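Local coordinates for protein alpha-galactosidase (Lactobacillus brevis, PDB 3MI6) that probably hydrolyses terminal, non-reducing alpha-D-galactose residues from alpha-D-galactosides such as galactose oligosaccharides, galactomannans and galactolipids, at residues T609-P613 and T614-Q618; H575-A578 and V579-Q583; V596-F599 and G600-Y604; N354-R358 and L359-M363; Q655-S658 and D659-Q663. One frame throughout, in Å; residues are numbered along the deposited sequence.

Contact 1. Residues T609-P613 and T614-Q618; sequences TKMAP and TELDQ
Backbone and side-chain hydrogen bonds together start a helix where Ala612 meets Glu615 and Leu616. Ala612 O accepts the amide of Leu616 at 3.0 Å from N to O, in an almost straight bond (173°), and the amide of Glu615 adds a weak, bent one. One residue on, Asp617 N bonds to Pro613 O at 3.0 Å. The charged group works in the reverse direction. Glu615 sets CG beside its own backbone N (chi1 -72°) and runs out extended, which carries OE2 back to 2.7 Å from Ala612 N; the N-H arrives on the anti side of the carboxylate, somewhat out of its plane. With Ala612 as N-cap and Pro613 as first residue of helix 613-628, this is one half of a capping box, since alanine has no side-chain oxygen to return a bond. Apolar contact comes from the residues flanking these: Met611, present as selenomethionine, meets Leu616 across the cap in the manner of a hydrophobic staple. Leu616 CD1 rests 3.6 Å from Met611 CB and 3.8 Å from its SE, the two chains crossing at a slant. Beyond the turn, Leu616 also packs on Gln355 and Leu359, while Met611 touches Leu606.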
loop_
_atom_site.group_PDB
_atom_site.type_symbol
_atom_site.label_atom_id
_atom_site.label_comp_id
_atom_site.label_asym_id
_atom_site.label_seq_id
_atom_site.Cartn_x
_atom_site.Cartn_y
_atom_site.Cartn_z
ATOM N N THR D 609 -19.985 -27.500 -38.400
ATOM C CA THR D 609 -20.151 -27.793 -39.822
ATOM C C THR D 609 -19.241 -26.905 -40.690
ATOM O O THR D 609 -18.961 -27.239 -41.839
ATOM C CB THR D 609 -21.634 -27.663 -40.289
ATOM O OG1 THR D 609 -21.916 -26.315 -40.688
ATOM C CG2 THR D 609 -22.601 -28.091 -39.191
ATOM N N LYS D 610 -18.778 -25.789 -40.126
ATOM C CA LYS D 610 -17.906 -24.829 -40.817
ATOM C C LYS D 610 -16.434 -24.942 -40.415
ATOM O O LYS D 610 -15.715 -23.943 -40.398
ATOM C CB LYS D 610 -18.361 -23.386 -40.544
ATOM C CG LYS D 610 -19.585 -22.923 -41.312
ATOM C CD LYS D 610 -19.726 -21.394 -41.235
ATOM C CE LYS D 610 -21.080 -20.897 -41.781
ATOM N NZ LYS D 610 -21.359 -21.313 -43.195
HETATM N N MSE D 611 -15.984 -26.146 -40.090
HETATM C CA MSE D 611 -14.623 -26.341 -39.600
HETATM C C MSE D 611 -13.798 -27.221 -40.518
HETATM O O MSE D 611 -14.303 -28.183 -41.097
HETATM C CB MSE D 611 -14.651 -26.987 -38.221
HETATM C CG MSE D 611 -14.851 -26.026 -37.060
HETATM SE SE MSE D 611 -14.768 -26.983 -35.351
HETATM C CE MSE D 611 -13.919 -25.593 -34.264
ATOM N N ALA D 612 -12.516 -26.895 -40.625
ATOM C CA ALA D 612 -11.573 -27.688 -41.410
ATOM C C ALA D 612 -11.319 -29.037 -40.748
ATOM O O ALA D 612 -11.449 -29.162 -39.531
ATOM C CB ALA D 612 -10.254 -26.930 -41.584
ATOM N N PRO D 613 -10.963 -30.055 -41.549
ATOM C CA PRO D 613 -10.583 -31.369 -41.017
ATOM C C PRO D 613 -9.649 -31.341 -39.788
ATOM O O PRO D 613 -9.985 -31.940 -38.762
ATOM C CB PRO D 613 -9.919 -32.032 -42.220
ATOM C CG PRO D 613 -10.749 -31.512 -43.370
ATOM C CD PRO D 613 -11.064 -30.078 -43.022
ATOM N N THR D 614 -8.513 -30.656 -39.865
ATOM C CA THR D 614 -7.607 -30.628 -38.722
ATOM C C THR D 614 -8.245 -30.046 -37.464
ATOM O O THR D 614 -7.913 -30.473 -36.360
ATOM C CB THR D 614 -6.314 -29.874 -39.032
ATOM O OG1 THR D 614 -6.626 -28.529 -39.417
ATOM C CG2 THR D 614 -5.568 -30.566 -40.154
ATOM N N GLU D 615 -9.141 -29.070 -37.630
ATOM C CA GLU D 615 -9.832 -28.442 -36.494
ATOM C C GLU D 615 -10.782 -29.441 -35.846
ATOM O O GLU D 615 -10.788 -29.612 -34.628
ATOM C CB GLU D 615 -10.649 -27.230 -36.936
ATOM C CG GLU D 615 -9.885 -25.977 -37.328
ATOM C CD GLU D 615 -10.826 -24.914 -37.905
ATOM O OE1 GLU D 615 -11.121 -23.924 -37.196
ATOM O OE2 GLU D 615 -11.294 -25.077 -39.059
ATOM N N LEU D 616 -11.600 -30.082 -36.677
ATOM C CA LEU D 616 -12.475 -31.167 -36.233
ATOM C C LEU D 616 -11.721 -32.215 -35.406
ATOM O O LEU D 616 -12.179 -32.608 -34.339
ATOM C CB LEU D 616 -13.167 -31.823 -37.434
ATOM C CG LEU D 616 -14.677 -31.627 -37.640
ATOM C CD1 LEU D 616 -15.185 -30.361 -36.967
ATOM C CD2 LEU D 616 -15.032 -31.642 -39.127
ATOM N N ASP D 617 -10.562 -32.651 -35.888
ATOM C CA ASP D 617 -9.785 -33.650 -35.170
ATOM C C ASP D 617 -9.320 -33.149 -33.808
ATOM O O ASP D 617 -9.252 -33.917 -32.838
ATOM C CB ASP D 617 -8.578 -34.109 -35.985
ATOM C CG ASP D 617 -7.723 -35.110 -35.230
ATOM O OD1 ASP D 617 -8.183 -36.264 -35.042
ATOM O OD2 ASP D 617 -6.598 -34.738 -34.814
ATOM N N GLN D 618 -8.988 -31.864 -33.742
ATOM C CA GLN D 618 -8.565 -31.246 -32.494
ATOM C C GLN D 618 -9.697 -31.330 -31.479
ATOM O O GLN D 618 -9.504 -31.708 -30.321
ATOM C CB GLN D 618 -8.180 -29.798 -32.753
ATOM C CG GLN D 618 -7.401 -29.139 -31.642
ATOM C CD GLN D 618 -6.729 -27.852 -32.091
ATOM O OE1 GLN D 618 -6.160 -27.127 -31.276
ATOM N NE2 GLN D 618 -6.792 -27.562 -33.395
#

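Contact 2. Residues H575-A578 and V579-Q583; sequences HVSA and VPNDQ
Ala578 and Asn581 face each other across a tight reversal of the chain, with Ala578 O lying 3.6 Å from Asn581 CA. The peptide between Val579 and Pro580 is cis, and the CA atoms of Ala578 and Asn581 come within 5.9 Å, so the four residues fit a type VI turn with proline in its third position. Ala578 meets the following residues chiefly through its backbone. The isopropyl group of Val579 stands beside the Ala578 carbonyl, with CG2 4.0 Å from Ala578 O, and it also packs on Arg593 of helix 590-597. Asn581 is the third contributor. Its CG lies trans to the backbone N (chi1 173°), which places the amide beside its own carbonyl carbon, near the residues that follow: OD1 accepts a hydrogen bond from Met584 N and a weak one from Gln583 N at 2.8 Å. The ND2 end comes to 4.2 Å from Ser577 OG, which is a hydrogen-bond partner of Thr551. This loop follows strand 572-576 at the C-terminal mouth of the barrel, and the Asn581 side chain is about 8 Å from that of Trp200, a predicted substrate-binding residue. Pro580 packs on Gly721 of a neighbouring subunit. Because no hydrogen bond joins the two halves, the bend appears to rest on the cis proline and on polar links made within the far half and to the surrounding loops.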
loop_
_atom_site.group_PDB
_atom_site.type_symbol
_atom_site.label_atom_id
_atom_site.label_comp_id
_atom_site.label_asym_id
_atom_site.label_seq_id
_atom_site.Cartn_x
_atom_site.Cartn_y
_atom_site.Cartn_z
ATOM N N HIS D 575 -18.540 -23.202 -22.443
ATOM C CA HIS D 575 -18.481 -23.700 -23.817
ATOM C C HIS D 575 -17.261 -23.165 -24.584
ATOM O O HIS D 575 -16.889 -22.012 -24.440
ATOM C CB HIS D 575 -19.758 -23.351 -24.588
ATOM C CG HIS D 575 -21.026 -23.800 -23.928
ATOM N ND1 HIS D 575 -22.268 -23.331 -24.311
ATOM C CD2 HIS D 575 -21.253 -24.682 -22.926
ATOM C CE1 HIS D 575 -23.203 -23.895 -23.567
ATOM N NE2 HIS D 575 -22.615 -24.721 -22.720
ATOM N N VAL D 576 -16.651 -24.005 -25.408
ATOM C CA VAL D 576 -15.641 -23.541 -26.346
ATOM C C VAL D 576 -16.329 -22.799 -27.478
ATOM O O VAL D 576 -17.165 -23.374 -28.170
ATOM C CB VAL D 576 -14.876 -24.712 -26.972
ATOM C CG1 VAL D 576 -14.023 -24.223 -28.142
ATOM C CG2 VAL D 576 -14.035 -25.439 -25.913
ATOM N N SER D 577 -15.984 -21.526 -27.675
ATOM C CA SER D 577 -16.691 -20.712 -28.665
ATOM C C SER D 577 -15.846 -20.321 -29.869
ATOM O O SER D 577 -14.665 -20.626 -29.945
ATOM C CB SER D 577 -17.291 -19.467 -28.023
ATOM O OG SER D 577 -16.272 -18.567 -27.657
ATOM N N ALA D 578 -16.473 -19.656 -30.827
ATOM C CA ALA D 578 -15.781 -19.294 -32.055
ATOM C C ALA D 578 -14.947 -18.027 -31.884
ATOM O O ALA D 578 -15.126 -17.259 -30.936
ATOM C CB ALA D 578 -16.777 -19.139 -33.204
ATOM N N VAL D 579 -14.058 -17.801 -32.840
ATOM C CA VAL D 579 -13.051 -16.758 -32.744
ATOM C C VAL D 579 -12.941 -16.045 -34.121
ATOM O O VAL D 579 -13.099 -16.686 -35.165
ATOM C CB VAL D 579 -11.732 -17.426 -32.254
ATOM C CG1 VAL D 579 -10.715 -17.613 -33.379
ATOM C CG2 VAL D 579 -11.156 -16.700 -31.043
ATOM N N PRO D 580 -12.754 -14.710 -34.143
ATOM C CA PRO D 580 -12.684 -13.726 -33.051
ATOM C C PRO D 580 -14.000 -13.601 -32.310
ATOM O O PRO D 580 -15.022 -13.323 -32.923
ATOM C CB PRO D 580 -12.399 -12.404 -33.777
ATOM C CG PRO D 580 -12.876 -12.613 -35.154
ATOM C CD PRO D 580 -12.616 -14.065 -35.460
ATOM N N ASN D 581 -13.937 -13.802 -30.998
ATOM C CA ASN D 581 -15.070 -13.748 -30.089
ATOM C C ASN D 581 -16.081 -12.665 -30.423
ATOM O O ASN D 581 -15.706 -11.520 -30.662
ATOM C CB ASN D 581 -14.554 -13.569 -28.660
ATOM C CG ASN D 581 -15.662 -13.327 -27.675
ATOM O OD1 ASN D 581 -16.025 -12.181 -27.398
ATOM N ND2 ASN D 581 -16.220 -14.410 -27.135
ATOM N N ASP D 582 -17.364 -13.039 -30.435
ATOM C CA ASP D 582 -18.453 -12.132 -30.833
ATOM C C ASP D 582 -18.761 -11.039 -29.788
ATOM O O ASP D 582 -19.300 -9.982 -30.129
ATOM C CB ASP D 582 -19.735 -12.914 -31.154
ATOM C CG ASP D 582 -19.499 -14.082 -32.117
ATOM O OD1 ASP D 582 -18.436 -14.133 -32.775
ATOM O OD2 ASP D 582 -20.386 -14.963 -32.208
ATOM N N GLN D 583 -18.415 -11.294 -28.524
ATOM C CA GLN D 583 -18.632 -10.322 -27.457
ATOM C C GLN D 583 -17.613 -9.178 -27.457
ATOM O O GLN D 583 -17.965 -8.046 -27.117
ATOM C CB GLN D 583 -18.662 -10.997 -26.074
ATOM C CG GLN D 583 -19.805 -11.991 -25.852
ATOM C CD GLN D 583 -19.473 -13.427 -26.295
ATOM O OE1 GLN D 583 -20.121 -13.968 -27.202
ATOM N NE2 GLN D 583 -18.484 -14.054 -25.640
#

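Contact 3. Residues V596-F599 and G600-Y604; sequences VAFF and GDLGY
An inverse gamma turn centred on Phe599 joins the two halves of this contact: Gly600 N reaches back to Phe598 O in a weak bond of 2.8 Å and 150°. Gly600 itself is almost fully stretched (phi 172°, psi -147°), a conformation that residues with a side chain seldom adopt. The chain thereby swings from the end of helix 590-597 into strand 601-604, and Leu602 is turned back onto the helix it has just left. Its CG is trans to the backbone N (chi1 -177°), and the two methyl groups divide the work. CD1 sits 3.5 Å from Ala597 CB, whereas CD2 meets Phe598 at the rim of the ring, in its plane, 3.8 Å from CE1. Leucine and phenylalanine lie side by side and point the same way. A serine in place of Leu602 would probably open a gap between the strand and the helix end, with the Ala597 methyl and the Phe598 ring edge both losing their apolar neighbour. The Phe598 ring also meets Phe625 and Phe633, and Tyr626 OH bonds to both Gly600 O and Leu602 N, tying the turn to helix 613-628. The arrangement is the return leg of a beta-alpha-beta crossover, here the one from strand 572-576 to strand 601-604, the last in the closed eight-stranded barrel of the TIM type.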
loop_
_atom_site.group_PDB
_atom_site.type_symbol
_atom_site.label_atom_id
_atom_site.label_comp_id
_atom_site.label_asym_id
_atom_site.label_seq_id
_atom_site.Cartn_x
_atom_site.Cartn_y
_atom_site.Cartn_z
ATOM N N VAL D 596 -9.427 -23.750 -20.826
ATOM C CA VAL D 596 -10.193 -23.009 -19.823
ATOM C C VAL D 596 -11.572 -23.659 -19.592
ATOM O O VAL D 596 -12.109 -23.609 -18.504
ATOM C CB VAL D 596 -10.389 -21.525 -20.242
ATOM C CG1 VAL D 596 -11.162 -20.762 -19.199
ATOM C CG2 VAL D 596 -9.046 -20.847 -20.479
ATOM N N ALA D 597 -12.138 -24.298 -20.607
ATOM C CA ALA D 597 -13.474 -24.878 -20.468
ATOM C C ALA D 597 -13.499 -26.263 -19.805
ATOM O O ALA D 597 -14.540 -26.695 -19.312
ATOM C CB ALA D 597 -14.219 -24.898 -21.812
ATOM N N PHE D 598 -12.370 -26.960 -19.782
ATOM C CA PHE D 598 -12.337 -28.240 -19.080
ATOM C C PHE D 598 -12.661 -28.060 -17.606
ATOM O O PHE D 598 -13.243 -28.945 -16.998
ATOM C CB PHE D 598 -10.981 -28.926 -19.172
ATOM C CG PHE D 598 -10.565 -29.272 -20.559
ATOM C CD1 PHE D 598 -11.501 -29.582 -21.521
ATOM C CD2 PHE D 598 -9.221 -29.300 -20.897
ATOM C CE1 PHE D 598 -11.106 -29.901 -22.789
ATOM C CE2 PHE D 598 -8.822 -29.628 -22.165
ATOM C CZ PHE D 598 -9.759 -29.926 -23.112
ATOM N N PHE D 599 -12.277 -26.931 -17.017
ATOM C CA PHE D 599 -12.458 -26.755 -15.577
ATOM C C PHE D 599 -13.870 -26.275 -15.224
ATOM O O PHE D 599 -14.091 -25.231 -14.594
ATOM C CB PHE D 599 -11.348 -25.882 -14.996
ATOM C CG PHE D 599 -9.996 -26.519 -15.094
ATOM C CD1 PHE D 599 -9.297 -26.509 -16.295
ATOM C CD2 PHE D 599 -9.435 -27.167 -13.996
ATOM C CE1 PHE D 599 -8.056 -27.096 -16.397
ATOM C CE2 PHE D 599 -8.197 -27.755 -14.082
ATOM C CZ PHE D 599 -7.499 -27.725 -15.283
ATOM N N GLY D 600 -14.823 -27.090 -15.646
ATOM C CA GLY D 600 -16.223 -26.832 -15.444
ATOM C C GLY D 600 -16.930 -27.899 -16.239
ATOM O O GLY D 600 -16.438 -29.016 -16.391
ATOM N N ASP D 601 -18.081 -27.540 -16.777
ATOM C CA ASP D 601 -18.877 -28.471 -17.551
ATOM C C ASP D 601 -18.774 -28.133 -19.038
ATOM O O ASP D 601 -19.485 -27.256 -19.547
ATOM C CB ASP D 601 -20.320 -28.470 -17.030
ATOM C CG ASP D 601 -20.380 -28.745 -15.527
ATOM O OD1 ASP D 601 -19.539 -29.533 -15.041
ATOM O OD2 ASP D 601 -21.237 -28.159 -14.823
ATOM N N LEU D 602 -17.875 -28.855 -19.705
ATOM C CA LEU D 602 -17.491 -28.607 -21.096
ATOM C C LEU D 602 -18.665 -28.701 -22.058
ATOM O O LEU D 602 -19.552 -29.536 -21.898
ATOM C CB LEU D 602 -16.365 -29.567 -21.531
ATOM C CG LEU D 602 -15.824 -29.378 -22.948
ATOM C CD1 LEU D 602 -15.186 -28.015 -23.082
ATOM C CD2 LEU D 602 -14.836 -30.478 -23.328
ATOM N N GLY D 603 -18.658 -27.825 -23.054
ATOM C CA GLY D 603 -19.746 -27.700 -24.004
ATOM C C GLY D 603 -19.217 -26.963 -25.213
ATOM O O GLY D 603 -18.174 -26.325 -25.131
ATOM N N TYR D 604 -19.902 -27.075 -26.341
ATOM C CA TYR D 604 -19.454 -26.421 -27.562
ATOM C C TYR D 604 -20.551 -25.564 -28.122
ATOM O O TYR D 604 -21.703 -25.969 -28.142
ATOM C CB TYR D 604 -18.954 -27.437 -28.597
ATOM C CG TYR D 604 -17.652 -28.043 -28.185
ATOM C CD1 TYR D 604 -16.452 -27.565 -28.691
ATOM C CD2 TYR D 604 -17.614 -29.057 -27.243
ATOM C CE1 TYR D 604 -15.227 -28.104 -28.281
ATOM C CE2 TYR D 604 -16.412 -29.602 -26.825
ATOM C CZ TYR D 604 -15.221 -29.123 -27.349
ATOM O OH TYR D 604 -14.038 -29.664 -26.934
#

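Contact 4. Residues N354-R358 and L359-M363; sequences NQAKR and LGIEM
Leu359 folds back over the last turn of helix 346-358, resting on the backbone of Gln355 and Ala356. Its CB stands 3.3 Å from Ala356 O. With chi1 at -77° the next atom turns toward the preceding turn, where CG lies 3.6 Å from Gln355 O and 4.2 Å from Gln355 NE2. At the tip, CD2 lies 3.4 Å from Leu616 O on helix 613-628, and the side chain also packs on Val619 and Lys620. Beneath it the helix closes in a Schellman motif: Ile361 N bonds to Ala356 O at 3.2 Å, Gly360 N to Lys357 O at 2.9 Å, and Gly360 has the positive phi (96°) that glycine tolerates readily. Ile361 CB comes to 4.3 Å from Ala356 CB, and both side chains touch Ile334 of the first barrel strand. Ala356 O is gripped from opposite faces by Ile361 N and Leu359 N, so the turn supplies donors to it and Lys357 O, though Leu359 N and Gly360 N come from well above the carbonyl planes.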
loop_
_atom_site.group_PDB
_atom_site.type_symbol
_atom_site.label_atom_id
_atom_site.label_comp_id
_atom_site.label_asym_id
_atom_site.label_seq_id
_atom_site.Cartn_x
_atom_site.Cartn_y
_atom_site.Cartn_z
ATOM N N ASN D 354 -25.388 -34.336 -36.615
ATOM C CA ASN D 354 -24.679 -35.456 -37.233
ATOM C C ASN D 354 -23.175 -35.357 -37.094
ATOM O O ASN D 354 -22.510 -36.331 -36.739
ATOM C CB ASN D 354 -25.046 -35.579 -38.710
ATOM C CG ASN D 354 -26.254 -36.458 -38.934
ATOM O OD1 ASN D 354 -26.967 -36.307 -39.931
ATOM N ND2 ASN D 354 -26.495 -37.387 -38.009
ATOM N N GLN D 355 -22.647 -34.176 -37.396
ATOM C CA GLN D 355 -21.240 -33.892 -37.173
ATOM C C GLN D 355 -20.916 -33.997 -35.687
ATOM O O GLN D 355 -19.883 -34.550 -35.309
ATOM C CB GLN D 355 -20.880 -32.496 -37.681
ATOM C CG GLN D 355 -19.441 -32.081 -37.392
ATOM C CD GLN D 355 -18.438 -32.878 -38.202
ATOM O OE1 GLN D 355 -17.943 -32.413 -39.226
ATOM N NE2 GLN D 355 -18.136 -34.083 -37.748
ATOM N N ALA D 356 -21.801 -33.466 -34.848
ATOM C CA ALA D 356 -21.580 -33.469 -33.409
ATOM C C ALA D 356 -21.278 -34.871 -32.913
ATOM O O ALA D 356 -20.361 -35.076 -32.118
ATOM C CB ALA D 356 -22.776 -32.910 -32.699
ATOM N N LYS D 357 -22.059 -35.828 -33.397
ATOM C CA LYS D 357 -21.941 -37.225 -33.013
ATOM C C LYS D 357 -20.572 -37.818 -33.367
ATOM O O LYS D 357 -19.958 -38.497 -32.547
ATOM C CB LYS D 357 -23.078 -38.023 -33.665
ATOM C CG LYS D 357 -22.862 -39.525 -33.788
ATOM C CD LYS D 357 -23.279 -40.301 -32.544
ATOM C CE LYS D 357 -23.458 -41.793 -32.878
ATOM N NZ LYS D 357 -23.630 -42.659 -31.661
ATOM N N ARG D 358 -20.094 -37.558 -34.579
ATOM C CA ARG D 358 -18.824 -38.123 -35.028
ATOM C C ARG D 358 -17.674 -37.602 -34.187
ATOM O O ARG D 358 -16.591 -38.178 -34.184
ATOM C CB ARG D 358 -18.569 -37.827 -36.512
ATOM C CG ARG D 358 -19.570 -38.486 -37.456
ATOM C CD ARG D 358 -19.427 -37.983 -38.891
ATOM N NE ARG D 358 -20.728 -37.885 -39.556
ATOM C CZ ARG D 358 -21.080 -36.897 -40.381
ATOM N NH1 ARG D 358 -20.217 -35.914 -40.650
ATOM N NH2 ARG D 358 -22.294 -36.888 -40.935
ATOM N N LEU D 359 -17.924 -36.511 -33.469
ATOM C CA LEU D 359 -16.920 -35.881 -32.627
ATOM C C LEU D 359 -16.946 -36.440 -31.211
ATOM O O LEU D 359 -16.029 -36.199 -30.415
ATOM C CB LEU D 359 -17.153 -34.377 -32.580
ATOM C CG LEU D 359 -16.689 -33.626 -33.816
ATOM C CD1 LEU D 359 -16.760 -32.135 -33.565
ATOM C CD2 LEU D 359 -15.273 -34.058 -34.129
ATOM N N GLY D 360 -18.013 -37.171 -30.903
ATOM C CA GLY D 360 -18.166 -37.813 -29.614
ATOM C C GLY D 360 -18.986 -36.996 -28.641
ATOM O O GLY D 360 -19.060 -37.328 -27.455
ATOM N N ILE D 361 -19.600 -35.926 -29.138
ATOM C CA ILE D 361 -20.440 -35.068 -28.307
ATOM C C ILE D 361 -21.687 -35.834 -27.859
ATOM O O ILE D 361 -22.164 -36.712 -28.571
ATOM C CB ILE D 361 -20.757 -33.737 -29.026
ATOM C CG1 ILE D 361 -19.481 -32.890 -29.089
ATOM C CG2 ILE D 361 -21.854 -32.969 -28.317
ATOM C CD1 ILE D 361 -19.617 -31.637 -29.885
ATOM N N GLU D 362 -22.192 -35.527 -26.669
ATOM C CA GLU D 362 -23.176 -36.383 -26.016
ATOM C C GLU D 362 -24.599 -35.850 -25.958
ATOM O O GLU D 362 -25.519 -36.581 -25.592
ATOM C CB GLU D 362 -22.719 -36.704 -24.603
ATOM C CG GLU D 362 -21.687 -37.785 -24.571
ATOM C CD GLU D 362 -20.957 -37.846 -23.254
ATOM O OE1 GLU D 362 -21.013 -36.839 -22.514
ATOM O OE2 GLU D 362 -20.327 -38.896 -22.968
HETATM N N MSE D 363 -24.784 -34.584 -26.317
HETATM C CA MSE D 363 -26.084 -33.939 -26.169
HETATM C C MSE D 363 -26.185 -32.720 -27.059
HETATM O O MSE D 363 -25.233 -31.949 -27.176
HETATM C CB MSE D 363 -26.336 -33.534 -24.712
HETATM C CG MSE D 363 -27.542 -32.638 -24.535
HETATM SE SE MSE D 363 -27.716 -31.909 -22.732
HETATM C CE MSE D 363 -28.344 -33.493 -21.789
#

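Contact 5. Residues Q655-S658 and D659-Q663; sequences QVVS and DDQKQ
Ser658 and Gln663 close the end of a beta hairpin, a local contact at the tip joining strands 651-657 and 663-670 of the C-terminal antiparallel sheet. Ser658 N gives a nearly straight bond to Gln663 O, 3.2 Å long at 177°. In the return direction the serine hydroxyl replaces the backbone: Gln663 N bonds to Ser658 OG at 3.1 Å. That hydroxyl, held between backbone N and carbonyl carbon (chi1 63°), donates in turn to Asp660 OD1 at 2.8 Å. The same OD1 receives Lys662 N from above the carboxylate plane at 3.2 Å, forming an Asx turn. If an alanine stood in place of Asp660, the Ser658 hydroxyl and the Lys662 amide would probably both be left without this acceptor, and the loop freer to move. On the other side, Val657 CG1 lies 3.9 Å from Gln661 CA, and the Gln661 amide oxygen bonds to Arg688. The whole is a four-residue hairpin loop braced by a serine and an Asx turn.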
loop_
_atom_site.group_PDB
_atom_site.type_symbol
_atom_site.label_atom_id
_atom_site.label_comp_id
_atom_site.label_asym_id
_atom_site.label_seq_id
_atom_site.Cartn_x
_atom_site.Cartn_y
_atom_site.Cartn_z
ATOM N N GLN D 655 -5.653 -26.101 -10.267
ATOM C CA GLN D 655 -5.467 -27.538 -10.189
ATOM C C GLN D 655 -6.708 -28.255 -9.647
ATOM O O GLN D 655 -7.321 -27.802 -8.684
ATOM C CB GLN D 655 -4.272 -27.824 -9.274
ATOM C CG GLN D 655 -3.608 -29.168 -9.490
ATOM C CD GLN D 655 -2.448 -29.419 -8.527
ATOM O OE1 GLN D 655 -2.113 -30.565 -8.213
ATOM N NE2 GLN D 655 -1.842 -28.345 -8.052
ATOM N N VAL D 656 -7.075 -29.376 -10.260
ATOM C CA VAL D 656 -8.051 -30.277 -9.649
ATOM C C VAL D 656 -7.374 -31.578 -9.217
ATOM O O VAL D 656 -6.544 -32.126 -9.955
ATOM C CB VAL D 656 -9.211 -30.603 -10.600
ATOM C CG1 VAL D 656 -10.095 -29.404 -10.772
ATOM C CG2 VAL D 656 -8.679 -31.065 -11.939
ATOM N N VAL D 657 -7.721 -32.053 -8.018
ATOM C CA VAL D 657 -7.104 -33.237 -7.424
ATOM C C VAL D 657 -8.177 -34.264 -7.044
ATOM O O VAL D 657 -9.232 -33.913 -6.496
ATOM C CB VAL D 657 -6.277 -32.875 -6.149
ATOM C CG1 VAL D 657 -5.528 -34.074 -5.617
ATOM C CG2 VAL D 657 -5.306 -31.737 -6.424
ATOM N N SER D 658 -7.896 -35.531 -7.335
ATOM C CA SER D 658 -8.768 -36.641 -6.960
ATOM C C SER D 658 -8.889 -36.875 -5.435
ATOM O O SER D 658 -8.156 -36.269 -4.635
ATOM C CB SER D 658 -8.273 -37.905 -7.640
ATOM O OG SER D 658 -6.985 -38.215 -7.166
ATOM N N ASP D 659 -9.830 -37.746 -5.053
ATOM C CA ASP D 659 -10.077 -38.111 -3.647
ATOM C C ASP D 659 -8.822 -38.672 -2.959
ATOM O O ASP D 659 -8.440 -38.247 -1.875
ATOM C CB ASP D 659 -11.216 -39.148 -3.555
ATOM C CG ASP D 659 -12.612 -38.509 -3.541
ATOM O OD1 ASP D 659 -12.711 -37.329 -3.132
ATOM O OD2 ASP D 659 -13.608 -39.185 -3.923
ATOM N N ASP D 660 -8.195 -39.641 -3.615
ATOM C CA ASP D 660 -7.027 -40.326 -3.083
ATOM C C ASP D 660 -5.721 -39.609 -3.399
ATOM O O ASP D 660 -4.658 -40.121 -3.103
ATOM C CB ASP D 660 -6.964 -41.739 -3.657
ATOM C CG ASP D 660 -6.949 -41.746 -5.174
ATOM O OD1 ASP D 660 -7.014 -40.641 -5.759
ATOM O OD2 ASP D 660 -6.868 -42.844 -5.779
ATOM N N GLN D 661 -5.800 -38.441 -4.024
ATOM C CA GLN D 661 -4.612 -37.646 -4.335
ATOM C C GLN D 661 -3.613 -38.342 -5.266
ATOM O O GLN D 661 -2.445 -37.999 -5.292
ATOM C CB GLN D 661 -3.930 -37.217 -3.043
ATOM C CG GLN D 661 -4.746 -36.216 -2.266
ATOM C CD GLN D 661 -4.337 -36.106 -0.815
ATOM O OE1 GLN D 661 -4.699 -36.969 -0.002
ATOM N NE2 GLN D 661 -3.585 -35.039 -0.468
ATOM N N LYS D 662 -4.090 -39.311 -6.039
ATOM C CA LYS D 662 -3.241 -40.066 -6.961
ATOM C C LYS D 662 -3.359 -39.578 -8.402
ATOM O O LYS D 662 -2.615 -40.027 -9.271
ATOM C CB LYS D 662 -3.584 -41.556 -6.915
ATOM C CG LYS D 662 -3.143 -42.291 -5.649
ATOM C CD LYS D 662 -3.786 -43.673 -5.629
ATOM C CE LYS D 662 -3.532 -44.448 -4.336
ATOM N NZ LYS D 662 -4.227 -45.783 -4.441
ATOM N N GLN D 663 -4.297 -38.679 -8.664
ATOM C CA GLN D 663 -4.366 -38.055 -9.972
ATOM C C GLN D 663 -4.588 -36.569 -9.816
ATOM O O GLN D 663 -5.187 -36.129 -8.828
ATOM C CB GLN D 663 -5.475 -38.674 -10.829
ATOM C CG GLN D 663 -5.214 -40.115 -11.286
ATOM C CD GLN D 663 -5.658 -40.358 -12.735
ATOM O OE1 GLN D 663 -4.823 -40.410 -13.657
ATOM N NE2 GLN D 663 -6.977 -40.497 -12.942
#

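In the fold
Along the chain the order is contact 4, contact 2, contact 3, contact 1 and contact 5. The first four belong to the eight-stranded parallel barrel, at the joints between its strands and helices; contact 5 lies in the C-terminal antiparallel sheet. Contacts 2 and 3 have centres about 13 Å apart and meet directly, because strands 572-576 and 601-604 are neighbours. Contacts 1 and 4, also about 13 Å apart between centres, touch where helices 346-358 and 613-628 pack together, next to the seam where the barrel's last strand meets its first. Contact 3 touches contact 4 through Tyr604 and Ile361, and contact 5 through Phe599 and Val656, thereby linking catalytic barrel and C-terminal domain.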